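Local coordinates for protein beta-N-acetylhexosaminidase (Microbacterium sp. HJ5, PDB 7BWG) that probably hydrolyses terminal non-reducing N-acetyl-D-hexosamine residues from N-acetyl-beta-D-hexosaminides, as a glycoside hydrolase of family 20, at residues Asp459-Ala471 with Pro500-Ser512. Numbering follows the deposited sequence.
Sequences DIETMAFPRIAAA and PLWTSLGIGFHPS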
loop_
_atom_site.group_PDB
_atom_site.type_symbol
_atom_site.label_atom_id
_atom_site.label_comp_id
_atom_site.label_asym_id
_atom_site.label_seq_id
_atom_site.Cartn_x
_atom_site.Cartn_y
_atom_site.Cartn_z
ATOM N N ASP A 459 5.950 -31.645 8.053
ATOM C CA ASP A 459 5.029 -32.132 7.032
ATOM C C ASP A 459 5.172 -31.337 5.740
ATOM O O ASP A 459 5.075 -31.901 4.643
ATOM C CB ASP A 459 3.590 -32.064 7.541
ATOM C CG ASP A 459 3.300 -33.093 8.615
ATOM O OD1 ASP A 459 4.242 -33.793 9.041
ATOM O OD2 ASP A 459 2.127 -33.204 9.028
ATOM N N ILE A 460 5.399 -30.026 5.854
ATOM C CA ILE A 460 5.570 -29.190 4.668
ATOM C C ILE A 460 6.801 -29.629 3.883
ATOM O O ILE A 460 6.757 -29.777 2.657
ATOM C CB ILE A 460 5.653 -27.705 5.068
ATOM C CG1 ILE A 460 4.265 -27.168 5.425
ATOM C CG2 ILE A 460 6.270 -26.879 3.947
ATOM C CD1 ILE A 460 4.268 -25.722 5.876
ATOM N N GLU A 461 7.913 -29.863 4.584
ATOM C CA GLU A 461 9.161 -30.185 3.900
ATOM C C GLU A 461 9.170 -31.610 3.361
ATOM O O GLU A 461 9.860 -31.891 2.373
ATOM C CB GLU A 461 10.342 -29.970 4.845
ATOM C CG GLU A 461 10.377 -28.591 5.478
ATOM C CD GLU A 461 11.601 -28.383 6.342
ATOM O OE1 GLU A 461 12.492 -29.254 6.319
ATOM O OE2 GLU A 461 11.671 -27.353 7.044
ATOM N N THR A 462 8.423 -32.520 3.990
ATOM C CA THR A 462 8.384 -33.899 3.514
ATOM C C THR A 462 7.783 -33.993 2.118
ATOM O O THR A 462 8.103 -34.918 1.363
ATOM C CB THR A 462 7.595 -34.771 4.493
ATOM O OG1 THR A 462 7.935 -34.410 5.839
ATOM C CG2 THR A 462 7.911 -36.244 4.279
ATOM N N MET A 463 6.923 -33.047 1.752
ATOM C CA MET A 463 6.274 -33.033 0.447
ATOM C C MET A 463 6.798 -31.954 -0.480
ATOM O O MET A 463 6.941 -32.199 -1.681
ATOM C CB MET A 463 4.764 -32.850 0.614
ATOM C CG MET A 463 4.116 -33.937 1.424
ATOM S SD MET A 463 3.741 -35.380 0.420
ATOM C CE MET A 463 2.417 -34.723 -0.582
ATOM N N ALA A 464 7.077 -30.760 0.047
ATOM C CA ALA A 464 7.581 -29.681 -0.794
ATOM C C ALA A 464 8.862 -30.094 -1.502
ATOM O O ALA A 464 8.981 -29.955 -2.725
ATOM C CB ALA A 464 7.814 -28.421 0.040
ATOM N N PHE A 465 9.816 -30.644 -0.759
ATOM C CA PHE A 465 11.139 -30.845 -1.333
ATOM C C PHE A 465 11.178 -32.096 -2.211
ATOM O O PHE A 465 10.133 -32.488 -2.753
ATOM C CB PHE A 465 12.187 -30.844 -0.220
ATOM C CG PHE A 465 12.860 -29.517 -0.055
ATOM C CD1 PHE A 465 13.963 -29.190 -0.824
ATOM C CD2 PHE A 465 12.363 -28.578 0.831
ATOM C CE1 PHE A 465 14.577 -27.962 -0.692
ATOM C CE2 PHE A 465 12.973 -27.348 0.967
ATOM C CZ PHE A 465 14.080 -27.039 0.202
ATOM N N PRO A 466 12.319 -32.791 -2.342
ATOM C CA PRO A 466 12.731 -33.260 -3.669
ATOM C C PRO A 466 12.122 -32.491 -4.835
ATOM O O PRO A 466 12.840 -31.811 -5.576
ATOM C CB PRO A 466 12.281 -34.721 -3.652
ATOM C CG PRO A 466 12.558 -35.133 -2.222
ATOM C CD PRO A 466 12.592 -33.858 -1.365
ATOM N N ARG A 467 10.802 -32.580 -4.998
ATOM C CA ARG A 467 10.140 -32.097 -6.201
ATOM C C ARG A 467 10.035 -30.577 -6.289
ATOM O O ARG A 467 9.645 -30.070 -7.346
ATOM C CB ARG A 467 8.744 -32.723 -6.295
ATOM C CG ARG A 467 8.701 -34.135 -5.738
ATOM C CD ARG A 467 7.282 -34.634 -5.573
ATOM N NE ARG A 467 6.658 -34.089 -4.373
ATOM C CZ ARG A 467 5.453 -34.440 -3.937
ATOM N NH1 ARG A 467 4.746 -35.342 -4.603
ATOM N NH2 ARG A 467 4.960 -33.890 -2.838
ATOM N N ILE A 468 10.376 -29.827 -5.236
ATOM C CA ILE A 468 10.482 -28.381 -5.409
ATOM C C ILE A 468 11.745 -28.023 -6.179
ATOM O O ILE A 468 11.816 -26.948 -6.788
ATOM C CB ILE A 468 10.438 -27.636 -4.059
ATOM C CG1 ILE A 468 10.167 -26.142 -4.275
ATOM C CG2 ILE A 468 11.724 -27.842 -3.278
ATOM C CD1 ILE A 468 9.636 -25.427 -3.050
ATOM N N ALA A 469 12.749 -28.903 -6.172
ATOM C CA ALA A 469 13.911 -28.697 -7.029
ATOM C C ALA A 469 13.518 -28.780 -8.497
ATOM O O ALA A 469 14.047 -28.038 -9.333
ATOM C CB ALA A 469 14.996 -29.720 -6.698
ATOM N N ALA A 470 12.583 -29.676 -8.827
ATOM C CA ALA A 470 12.055 -29.720 -10.186
ATOM C C ALA A 470 11.312 -28.437 -10.532
ATOM O O ALA A 470 11.210 -28.079 -11.710
ATOM C CB ALA A 470 11.138 -30.932 -10.356
ATOM N N ALA A 471 10.784 -27.736 -9.525
ATOM C CA ALA A 471 10.188 -26.426 -9.764
ATOM C C ALA A 471 11.258 -25.393 -10.077
ATOM O O ALA A 471 11.176 -24.685 -11.088
ATOM C CB ALA A 471 9.364 -25.993 -8.551
ATOM N N PRO A 500 23.052 -34.547 1.695
ATOM C CA PRO A 500 23.805 -34.052 2.859
ATOM C C PRO A 500 23.660 -32.556 3.067
ATOM O O PRO A 500 23.554 -32.099 4.212
ATOM C CB PRO A 500 25.250 -34.449 2.530
ATOM C CG PRO A 500 25.115 -35.638 1.651
ATOM C CD PRO A 500 23.881 -35.402 0.826
ATOM N N LEU A 501 23.650 -31.775 1.983
ATOM C CA LEU A 501 23.446 -30.336 2.111
ATOM C C LEU A 501 22.043 -30.021 2.614
ATOM O O LEU A 501 21.864 -29.128 3.451
ATOM C CB LEU A 501 23.704 -29.648 0.771
ATOM C CG LEU A 501 23.178 -28.216 0.643
ATOM C CD1 LEU A 501 23.959 -27.272 1.545
ATOM C CD2 LEU A 501 23.228 -27.750 -0.799
ATOM N N TRP A 502 21.035 -30.740 2.115
ATOM C CA TRP A 502 19.674 -30.535 2.601
ATOM C C TRP A 502 19.533 -30.988 4.048
ATOM O O TRP A 502 18.806 -30.366 4.831
ATOM C CB TRP A 502 18.679 -31.274 1.707
ATOM C CG TRP A 502 18.300 -30.507 0.480
ATOM C CD1 TRP A 502 18.697 -29.245 0.149
ATOM C CD2 TRP A 502 17.446 -30.950 -0.581
ATOM N NE1 TRP A 502 18.145 -28.874 -1.053
ATOM C CE2 TRP A 502 17.372 -29.904 -1.522
ATOM C CE3 TRP A 502 16.737 -32.130 -0.827
ATOM C CZ2 TRP A 502 16.620 -30.002 -2.690
ATOM C CZ3 TRP A 502 15.990 -32.224 -1.986
ATOM C CH2 TRP A 502 15.934 -31.165 -2.901
ATOM N N THR A 503 20.221 -32.070 4.421
ATOM C CA THR A 503 20.187 -32.524 5.807
ATOM C C THR A 503 20.923 -31.561 6.730
ATOM O O THR A 503 20.597 -31.473 7.919
ATOM C CB THR A 503 20.789 -33.925 5.918
ATOM O OG1 THR A 503 20.431 -34.697 4.763
ATOM C CG2 THR A 503 20.279 -34.630 7.167
ATOM N N SER A 504 21.907 -30.829 6.202
ATOM C CA SER A 504 22.673 -29.902 7.029
ATOM C C SER A 504 21.880 -28.640 7.345
ATOM O O SER A 504 21.994 -28.094 8.448
ATOM C CB SER A 504 23.988 -29.545 6.335
ATOM O OG SER A 504 23.754 -28.939 5.076
ATOM N N LEU A 505 21.075 -28.164 6.397
ATOM C CA LEU A 505 20.245 -26.983 6.604
ATOM C C LEU A 505 19.002 -27.274 7.436
ATOM O O LEU A 505 18.135 -26.400 7.553
ATOM C CB LEU A 505 19.831 -26.386 5.255
ATOM C CG LEU A 505 20.949 -26.078 4.258
ATOM C CD1 LEU A 505 20.378 -25.494 2.974
ATOM C CD2 LEU A 505 21.973 -25.137 4.870
ATOM N N GLY A 506 18.897 -28.468 8.014
ATOM C CA GLY A 506 17.714 -28.863 8.745
ATOM C C GLY A 506 16.509 -29.177 7.889
ATOM O O GLY A 506 15.428 -29.418 8.440
ATOM N N ILE A 507 16.654 -29.187 6.565
ATOM C CA ILE A 507 15.523 -29.442 5.682
ATOM C C ILE A 507 15.172 -30.922 5.738
ATOM O O ILE A 507 15.970 -31.781 5.343
ATOM C CB ILE A 507 15.836 -28.990 4.249
ATOM C CG1 ILE A 507 15.859 -27.461 4.177
ATOM C CG2 ILE A 507 14.815 -29.559 3.274
ATOM C CD1 ILE A 507 16.278 -26.915 2.834
ATOM N N GLY A 508 13.977 -31.226 6.238
ATOM C CA GLY A 508 13.531 -32.599 6.369
ATOM C C GLY A 508 12.882 -33.137 5.111
ATOM O O GLY A 508 11.704 -33.509 5.119
ATOM N N PHE A 509 13.647 -33.179 4.025
ATOM C CA PHE A 509 13.148 -33.694 2.760
ATOM C C PHE A 509 12.805 -35.177 2.882
ATOM O O PHE A 509 13.324 -35.894 3.741
ATOM C CB PHE A 509 14.186 -33.484 1.660
ATOM C CG PHE A 509 15.361 -34.416 1.751
ATOM C CD1 PHE A 509 16.413 -34.142 2.609
ATOM C CD2 PHE A 509 15.414 -35.565 0.980
ATOM C CE1 PHE A 509 17.495 -34.997 2.696
ATOM C CE2 PHE A 509 16.492 -36.424 1.066
ATOM C CZ PHE A 509 17.533 -36.139 1.923
ATOM N N HIS A 510 11.915 -35.641 1.997
ATOM C CA HIS A 510 11.579 -37.061 2.027
ATOM C C HIS A 510 12.488 -37.835 1.083
ATOM O O HIS A 510 12.627 -37.451 -0.084
ATOM C CB HIS A 510 10.131 -37.299 1.629
ATOM C CG HIS A 510 9.882 -38.665 1.068
ATOM N ND1 HIS A 510 9.537 -38.878 -0.249
ATOM C CD2 HIS A 510 9.941 -39.889 1.644
ATOM C CE1 HIS A 510 9.388 -40.174 -0.459
ATOM N NE2 HIS A 510 9.628 -40.810 0.674
ATOM N N PRO A 511 13.108 -38.918 1.538
ATOM C CA PRO A 511 13.943 -39.718 0.635
ATOM C C PRO A 511 13.131 -40.559 -0.340
ATOM O O PRO A 511 12.768 -41.699 -0.035
ATOM C CB PRO A 511 14.757 -40.596 1.594
ATOM C CG PRO A 511 13.920 -40.688 2.820
ATOM C CD PRO A 511 13.191 -39.381 2.934
ATOM N N SER A 512 12.843 -40.003 -1.515
ATOM C CA SER A 512 12.163 -40.759 -2.559
ATOM C C SER A 512 13.077 -41.857 -3.089
ATOM O O SER A 512 14.220 -41.595 -3.474
ATOM C CB SER A 512 11.734 -39.833 -3.695
ATOM O OG SER A 512 11.201 -40.573 -4.779
#
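F465, at the break between helices 457-464 and 467-475, is the main bump of this contact, and W502 and I507 form the hollow that takes it. Its CD1-CE1 edge meets the face of the W502 six-membered ring in a T-shaped stack, centroids 4.6 Å apart and planes at 74°. I507 closes another side: its CG2 lies over one face of the phenyl ring in a CH-pi contact, 3.7 Å from the F465 centroid, while CD1 reaches past the rim to CZ. I468 CG2 covers the opposite face, so the ring is sandwiched between two isoleucine methyls. P466, the second bump, fits between W502, F509 and the H510 carbonyl: its CD sits 3.4 Å from F509 CB, its CG faces H510 O, and W502 CZ3 lies obliquely against its N and CD. The CH2 edge of W502 points toward A469 CB, and V495 of helix 488-497 also touches the indole. With W502 cut back to an alanine, the F465 edge would probably lose the face it packs on and a gap would open beside P466. At the other end, T462 CG2 meets H510 CB at 3.6 Å. The chain after helix 499-504 thus packs on helices that follow strand 442-449 of the family's TIM barrel. E461, extended beyond CG (chi2 -177°), reaches toward G508, centre of an inverse gamma turn. Its buried carboxylate has partners on both oxygens within an otherwise largely apolar interlock: OE1 accepts the G508 N-H, the one hydrogen bond across the contact, and OE2 bonds weakly to H164 of helix 155-166.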